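Local structure of N-acetylmuramoyl-L-alanine amidase domain-containing protein SAOUHSC_02979 (5T1Q) at residues F63-A68 and D220-S225; N200-I203 and Q207-Q210. The protein is probably a secreted peptidoglycan hydrolase with amidase activity, represented here by its glucosaminidase-family and CHAP portion. All blocks are in the same frame, centred on the assembly; numbering follows the deposited sequence.

Interaction 1 of 2, residues F63-A68 and D220-S225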
ATOM      1  N   PHE A  63     -14.906   1.444  -5.778  1.00 36.80           N
ATOM      2  CA  PHE A  63     -14.929   0.780  -4.473  1.00 35.86           C
ATOM      3  C   PHE A  63     -15.635   1.672  -3.440  1.00 35.85           C
ATOM      4  O   PHE A  63     -16.393   1.184  -2.607  1.00 36.87           O
ATOM      5  CB  PHE A  63     -13.507   0.435  -4.027  1.00 34.19           C
ATOM      6  CG  PHE A  63     -13.425  -0.134  -2.648  1.00 33.15           C
ATOM      7  CD1 PHE A  63     -13.749  -1.468  -2.413  1.00 33.93           C
ATOM      8  CD2 PHE A  63     -13.009   0.656  -1.579  1.00 31.90           C
ATOM      9  CE1 PHE A  63     -13.660  -2.003  -1.132  1.00 33.26           C
ATOM     10  CE2 PHE A  63     -12.919   0.124  -0.296  1.00 31.42           C
ATOM     11  CZ  PHE A  63     -13.247  -1.204  -0.075  1.00 31.98           C
ATOM     12  N   VAL A  64     -15.381   2.974  -3.503  1.00 35.57           N
ATOM     13  CA  VAL A  64     -16.042   3.920  -2.616  1.00 36.56           C
ATOM     14  C   VAL A  64     -17.561   3.846  -2.820  1.00 38.75           C
ATOM     15  O   VAL A  64     -18.311   3.817  -1.846  1.00 38.14           O
ATOM     16  CB  VAL A  64     -15.529   5.365  -2.831  1.00 36.46           C
ATOM     17  CG1 VAL A  64     -16.422   6.380  -2.129  1.00 37.74           C
ATOM     18  CG2 VAL A  64     -14.098   5.503  -2.331  1.00 35.38           C
ATOM     19  N   LYS A  65     -18.006   3.794  -4.080  1.00 40.56           N
ATOM     20  CA  LYS A  65     -19.446   3.717  -4.375  1.00 43.70           C
ATOM     21  C   LYS A  65     -20.072   2.402  -3.921  1.00 43.52           C
ATOM     22  O   LYS A  65     -21.242   2.373  -3.574  1.00 45.08           O
ATOM     23  CB  LYS A  65     -19.724   3.897  -5.865  1.00 45.85           C
ATOM     24  CG  LYS A  65     -19.398   5.270  -6.422  1.00 47.20           C
ATOM     25  CD  LYS A  65     -19.710   5.287  -7.915  1.00 50.12           C
ATOM     26  CE  LYS A  65     -19.343   6.595  -8.584  1.00 51.62           C
ATOM     27  NZ  LYS A  65     -19.680   6.565 -10.043  1.00 54.62           N
ATOM     28  N   SER A  66     -19.294   1.324  -3.925  1.00 42.92           N
ATOM     29  CA  SER A  66     -19.801   0.014  -3.503  1.00 44.31           C
ATOM     30  C   SER A  66     -20.110  -0.053  -2.004  1.00 44.25           C
ATOM     31  O   SER A  66     -20.854  -0.935  -1.585  1.00 46.57           O
ATOM     32  CB  SER A  66     -18.806  -1.105  -3.832  1.00 43.33           C
ATOM     33  OG  SER A  66     -17.677  -1.061  -2.968  1.00 40.38           O
ATOM     34  N   ILE A  67     -19.534   0.853  -1.202  1.00 43.03           N
ATOM     35  CA  ILE A  67     -19.748   0.844   0.259  1.00 42.69           C
ATOM     36  C   ILE A  67     -20.087   2.189   0.913  1.00 42.42           C
ATOM     37  O   ILE A  67     -20.309   2.228   2.123  1.00 42.45           O
ATOM     38  CB  ILE A  67     -18.518   0.262   1.004  1.00 41.14           C
ATOM     39  CG1 ILE A  67     -17.290   1.171   0.848  1.00 39.34           C
ATOM     40  CG2 ILE A  67     -18.228  -1.153   0.524  1.00 41.50           C
ATOM     41  CD1 ILE A  67     -16.097   0.724   1.652  1.00 37.86           C
ATOM     42  N   ALA A  68     -20.144   3.278   0.141  1.00 42.49           N
ATOM     43  CA  ALA A  68     -20.434   4.602   0.725  1.00 43.38           C
ATOM     44  C   ALA A  68     -21.798   4.659   1.427  1.00 45.46           C
ATOM     45  O   ALA A  68     -21.932   5.314   2.466  1.00 44.05           O
ATOM     46  CB  ALA A  68     -20.346   5.699  -0.330  1.00 43.90           C
ATOM     47  N   ASP A 220     -24.231   9.793  -7.903  1.00 61.17           N
ATOM     48  CA  ASP A 220     -24.025  10.108  -9.326  1.00 63.87           C
ATOM     49  C   ASP A 220     -23.177  11.382  -9.525  1.00 63.03           C
ATOM     50  O   ASP A 220     -22.598  11.566 -10.598  1.00 62.70           O
ATOM     51  CB  ASP A 220     -25.357  10.205 -10.085  1.00 68.42           C
ATOM     52  CG  ASP A 220     -26.090   8.863 -10.158  1.00 70.83           C
ATOM     53  OD1 ASP A 220     -25.714   7.920  -9.424  1.00 70.88           O
ATOM     54  OD2 ASP A 220     -27.054   8.757 -10.941  1.00 75.79           O
ATOM     55  N   LYS A 221     -23.113  12.244  -8.501  1.00 62.27           N
ATOM     56  CA  LYS A 221     -22.269  13.454  -8.543  1.00 62.70           C
ATOM     57  C   LYS A 221     -21.006  13.317  -7.667  1.00 59.09           C
ATOM     58  O   LYS A 221     -20.331  14.314  -7.373  1.00 57.56           O
ATOM     59  CB  LYS A 221     -23.055  14.715  -8.142  1.00 66.54           C
ATOM     60  CG  LYS A 221     -23.542  14.775  -6.697  1.00 68.04           C
ATOM     61  CD  LYS A 221     -23.960  16.189  -6.285  1.00 70.96           C
ATOM     62  CE  LYS A 221     -25.076  16.779  -7.145  1.00 75.17           C
ATOM     63  NZ  LYS A 221     -26.348  16.005  -7.060  1.00 77.55           N
ATOM     64  N   TYR A 222     -20.681  12.089  -7.266  1.00 55.74           N
ATOM     65  CA  TYR A 222     -19.508  11.863  -6.427  1.00 53.19           C
ATOM     66  C   TYR A 222     -18.195  12.109  -7.169  1.00 52.14           C
ATOM     67  O   TYR A 222     -17.343  12.851  -6.690  1.00 49.65           O
ATOM     68  CB  TYR A 222     -19.506  10.450  -5.838  1.00 50.86           C
ATOM     69  CG  TYR A 222     -18.201  10.121  -5.161  1.00 47.65           C
ATOM     70  CD1 TYR A 222     -17.786  10.818  -4.027  1.00 46.21           C
ATOM     71  CD2 TYR A 222     -17.366   9.127  -5.663  1.00 45.87           C
ATOM     72  CE1 TYR A 222     -16.576  10.534  -3.416  1.00 43.49           C
ATOM     73  CE2 TYR A 222     -16.165   8.832  -5.051  1.00 44.10           C
ATOM     74  CZ  TYR A 222     -15.776   9.536  -3.928  1.00 42.89           C
ATOM     75  OH  TYR A 222     -14.578   9.232  -3.336  1.00 40.64           O
ATOM     76  N   GLU A 223     -18.029  11.489  -8.332  1.00 54.29           N
ATOM     77  CA  GLU A 223     -16.786  11.660  -9.089  1.00 55.24           C
ATOM     78  C   GLU A 223     -16.511  13.117  -9.461  1.00 55.24           C
ATOM     79  O   GLU A 223     -15.362  13.516  -9.605  1.00 54.69           O
ATOM     80  CB  GLU A 223     -16.742  10.746 -10.312  1.00 57.98           C
ATOM     81  CG  GLU A 223     -16.699   9.268  -9.937  1.00 59.18           C
ATOM     82  CD  GLU A 223     -16.304   8.351 -11.085  1.00 62.23           C
ATOM     83  OE1 GLU A 223     -15.679   8.825 -12.061  1.00 66.12           O
ATOM     84  OE2 GLU A 223     -16.592   7.137 -10.994  1.00 64.07           O
ATOM     85  N   ARG A 224     -17.568  13.913  -9.555  1.00 63.41           N
ATOM     86  CA  ARG A 224     -17.448  15.336  -9.871  1.00 63.98           C
ATOM     87  C   ARG A 224     -16.734  16.119  -8.753  1.00 61.45           C
ATOM     88  O   ARG A 224     -16.109  17.146  -9.021  1.00 61.35           O
ATOM     89  CB  ARG A 224     -18.845  15.930 -10.087  1.00 67.47           C
ATOM     90  CG  ARG A 224     -18.902  17.147 -10.990  1.00 69.80           C
ATOM     91  CD  ARG A 224     -20.346  17.616 -11.110  1.00 74.56           C
ATOM     92  NE  ARG A 224     -20.693  18.075 -12.458  1.00 77.60           N
ATOM     93  CZ  ARG A 224     -20.961  17.261 -13.488  1.00 79.63           C
ATOM     94  NH1 ARG A 224     -21.291  17.772 -14.674  1.00 80.95           N
ATOM     95  NH2 ARG A 224     -20.886  15.932 -13.352  1.00 79.34           N
ATOM     96  N   SER A 225     -16.826  15.626  -7.514  1.00 59.21           N
ATOM     97  CA  SER A 225     -16.232  16.303  -6.345  1.00 57.21           C
ATOM     98  C   SER A 225     -14.740  16.049  -6.138  1.00 54.55           C
ATOM     99  O   SER A 225     -14.075  16.832  -5.460  1.00 52.59           O
ATOM    100  CB  SER A 225     -16.975  15.888  -5.073  1.00 57.75           C
ATOM    101  OG  SER A 225     -16.832  14.498  -4.842  1.00 56.34           O
TER
HETATM  102  O   HOH W   1     -20.132   9.815  -9.443  1.00 44.41           O
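V64 and K65 of helix 58-78 meet Y222 and E223 of the short, weakly bonded helix 222-225. This is helix-to-helix side-chain packing, probably part of the glucosaminidase-like region. Helix 58-78 also rests on helix 82-93, through V64 on I90. The contact has a buried apolar half and a more exposed polar half. In the buried half, V64 CB points toward the other segment, and its methyls reach the far end of the tyrosine. V64 CG1 comes obliquely at the ring, 3.7 Å from Y222 CZ. V64 CG2 lies 3.9 Å from Y222 OH. The two side chains cross at about a right angle. The Y222 hydroxyl is not left to the valine alone, because it also hydrogen-bonds the backbone O of Y206.

K65 builds the polar half. Its CG is anti to the carbonyl carbon (chi1 -66°), and the chain beyond is fully extended. CB, CG and CD come close to nothing in 220-225. CE is the first atom to arrive. It lies at the edge of the Y222 ring, near the ring plane, 4.3 Å from Y222 CD2. The same CE is 3.7 Å from E223 OE2. At the tip, K65 NZ forms a salt bridge with E223 OE2 at 3.3 Å, and the hydrogen bond within it is weak. E223 also extends its chain, and it crosses the lysine at about a right angle. Its side chain rests against R61 and Q62 of helix 58-78 as well. A water gives a second link: it accepts from E223 N at 2.9 Å and, weakly, from K65 NZ. The lysine tip is therefore shared between a carboxylate and a water. Inside the short helix, Y222 O accepts from both S225 N and S225 OG, with the hydroxyl in the carbonyl plane.

Interaction 2 of 2, residues N200-I203 and Q207-Q210; sequences NSII and QLTQ
I203 and L208 meet where helix 195-205 ends in a Schellman motif. Q207 is the C-prime residue, with a positive phi of 51°. That backbone turn brings the N-H of L208 back to the last turn of the helix. L208 N donates to I203 O at 3.1 Å. The bond is fairly straight (163° at the hydrogen), and the donor lies in the carbonyl plane. Q207 N to K204 O completes the motif.

The tight side is apolar and buried. L208 points its CB toward the helix, and its CG is anti to the carbonyl carbon. This carries CD1 over the helix backbone, 3.9 Å from I203 CA. The same methyl lies 3.9 Å from I202 CG2, and these two side chains meet at a slant. The I203 side chain is a little further off, with CG1 4.3 Å from L208 CD1. Helix 82-93 packs on this cluster through I90 and L91 against I202, A87 against I203 and S83 against L208.

The looser side lies at T209, which is partly exposed. Here T209 CG2 and I203 CG2 touch at 4.1 Å, methyl to methyl, with the side chains at about a right angle. Y178 of helix 178-185 borders both residues. A water bridges the two backbones: it donates to I203 O at 2.8 Å and accepts from T209 N at 3.0 Å. The Q207 side chain starts away from the helix. Its backbone O accepts from Q210 NE2, which also bonds S225 OG of the next helix.

The chemistry implies that the carbonyl of a buried residue near the helix end keeps hydrogen-bond partners. I203 O accepts from L208 N and from a water, and L208 CD1 packs on I202 and I203 beside it.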
ATOM      1  N   ASN A 200      -5.471  10.329   6.289  1.00 27.51           N
ATOM      2  CA  ASN A 200      -5.784  11.725   6.016  1.00 28.81           C
ATOM      3  C   ASN A 200      -5.691  12.003   4.521  1.00 28.96           C
ATOM      4  O   ASN A 200      -6.570  12.643   3.960  1.00 29.21           O
ATOM      5  CB  ASN A 200      -4.868  12.665   6.826  1.00 29.33           C
ATOM      6  CG  ASN A 200      -5.090  12.540   8.333  1.00 30.15           C
ATOM      7  OD1 ASN A 200      -6.129  12.050   8.784  1.00 29.98           O
ATOM      8  ND2 ASN A 200      -4.114  12.977   9.114  1.00 30.83           N
ATOM      9  N   SER A 201      -4.652  11.474   3.878  1.00 28.69           N
ATOM     10  CA  SER A 201      -4.479  11.642   2.436  1.00 29.71           C
ATOM     11  C   SER A 201      -5.658  11.060   1.649  1.00 29.99           C
ATOM     12  O   SER A 201      -6.120  11.660   0.681  1.00 31.08           O
ATOM     13  CB  SER A 201      -3.188  10.971   1.974  1.00 30.11           C
ATOM     14  OG  SER A 201      -3.032  11.111   0.572  1.00 31.97           O
ATOM     15  N   ILE A 202      -6.116   9.881   2.051  1.00 28.47           N
ATOM     16  CA  ILE A 202      -7.243   9.230   1.385  1.00 28.93           C
ATOM     17  C   ILE A 202      -8.533  10.045   1.590  1.00 30.09           C
ATOM     18  O   ILE A 202      -9.279  10.295   0.646  1.00 29.89           O
ATOM     19  CB  ILE A 202      -7.442   7.788   1.910  1.00 28.26           C
ATOM     20  CG1 ILE A 202      -6.226   6.922   1.559  1.00 27.12           C
ATOM     21  CG2 ILE A 202      -8.706   7.178   1.311  1.00 29.27           C
ATOM     22  CD1 ILE A 202      -6.178   5.572   2.251  1.00 25.86           C
ATOM     23  N   ILE A 203      -8.777  10.457   2.828  1.00 30.82           N
ATOM     24  CA  ILE A 203      -9.980  11.211   3.169  1.00 32.69           C
ATOM     25  C   ILE A 203     -10.071  12.507   2.383  1.00 35.27           C
ATOM     26  O   ILE A 203     -11.132  12.834   1.834  1.00 37.16           O
ATOM     27  CB  ILE A 203     -10.039  11.500   4.680  1.00 33.20           C
ATOM     28  CG1 ILE A 203     -10.205  10.176   5.452  1.00 32.16           C
ATOM     29  CG2 ILE A 203     -11.193  12.448   5.000  1.00 34.42           C
ATOM     30  CD1 ILE A 203     -10.014  10.299   6.936  1.00 32.74           C
ATOM     31  N   GLN A 207     -12.563  12.992  -0.933  1.00 36.01           N
ATOM     32  CA  GLN A 207     -13.644  13.808  -0.379  1.00 37.41           C
ATOM     33  C   GLN A 207     -14.628  12.970   0.436  1.00 37.46           C
ATOM     34  O   GLN A 207     -15.859  13.073   0.277  1.00 36.58           O
ATOM     35  CB  GLN A 207     -14.375  14.544  -1.506  1.00 40.46           C
ATOM     36  CG  GLN A 207     -13.510  15.474  -2.343  1.00 42.45           C
ATOM     37  CD  GLN A 207     -13.053  16.741  -1.623  1.00 44.27           C
ATOM     38  OE1 GLN A 207     -13.714  17.241  -0.720  1.00 46.42           O
ATOM     39  NE2 GLN A 207     -11.930  17.283  -2.063  1.00 45.90           N
ATOM     40  N   LEU A 208     -14.077  12.156   1.332  1.00 36.20           N
ATOM     41  CA  LEU A 208     -14.885  11.243   2.111  1.00 35.92           C
ATOM     42  C   LEU A 208     -15.713  11.882   3.241  1.00 38.10           C
ATOM     43  O   LEU A 208     -16.599  11.211   3.792  1.00 39.01           O
ATOM     44  CB  LEU A 208     -14.009  10.111   2.649  1.00 34.67           C
ATOM     45  CG  LEU A 208     -13.195   9.331   1.606  1.00 33.70           C
ATOM     46  CD1 LEU A 208     -12.380   8.233   2.286  1.00 32.40           C
ATOM     47  CD2 LEU A 208     -14.092   8.739   0.526  1.00 34.29           C
ATOM     48  N   THR A 209     -15.451  13.142   3.601  1.00 38.46           N
ATOM     49  CA  THR A 209     -16.260  13.807   4.635  1.00 39.70           C
ATOM     50  C   THR A 209     -17.700  14.022   4.162  1.00 40.56           C
ATOM     51  O   THR A 209     -18.611  14.162   4.974  1.00 41.40           O
ATOM     52  CB  THR A 209     -15.696  15.177   5.052  1.00 41.13           C
ATOM     53  OG1 THR A 209     -15.563  16.012   3.894  1.00 43.32           O
ATOM     54  CG2 THR A 209     -14.346  15.019   5.731  1.00 40.89           C
ATOM     55  N   GLN A 210     -17.906  14.031   2.850  1.00 40.40           N
ATOM     56  CA  GLN A 210     -19.243  14.224   2.306  1.00 42.31           C
ATOM     57  C   GLN A 210     -20.194  13.081   2.725  1.00 43.49           C
ATOM     58  O   GLN A 210     -21.391  13.152   2.462  1.00 45.51           O
ATOM     59  CB  GLN A 210     -19.203  14.369   0.777  1.00 41.84           C
ATOM     60  CG  GLN A 210     -19.072  13.065   0.002  1.00 40.60           C
ATOM     61  CD  GLN A 210     -18.935  13.292  -1.494  1.00 40.56           C
ATOM     62  OE1 GLN A 210     -19.899  13.115  -2.246  1.00 41.69           O
ATOM     63  NE2 GLN A 210     -17.751  13.732  -1.926  1.00 38.73           N
TER
HETATM   64  O   HOH W   2     -13.035  14.709   2.694  1.00 39.07           O

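In the fold
Interaction 2 is nested inside the long chain loop that interaction 1 closes, and their centres lie 12 Å apart. They meet directly along 207-210 and 222-225. S225 OG and Q210 NE2 are 3.2 Å apart, a probable hydrogen bond. Y222 CD1 packs 3.6 Å from Q210 NE2, and Y222 OH lies 3.9 Å from L208 CD2. Y222 thus sits between helix 58-78 and the turn after helix 195-205. Both contacts also back onto I90 of helix 82-93, through V64 and I202. A sodium site formed by H276, N279, N280 and E302 lies in the CHAP portion; neither contact supplies a ligand to it.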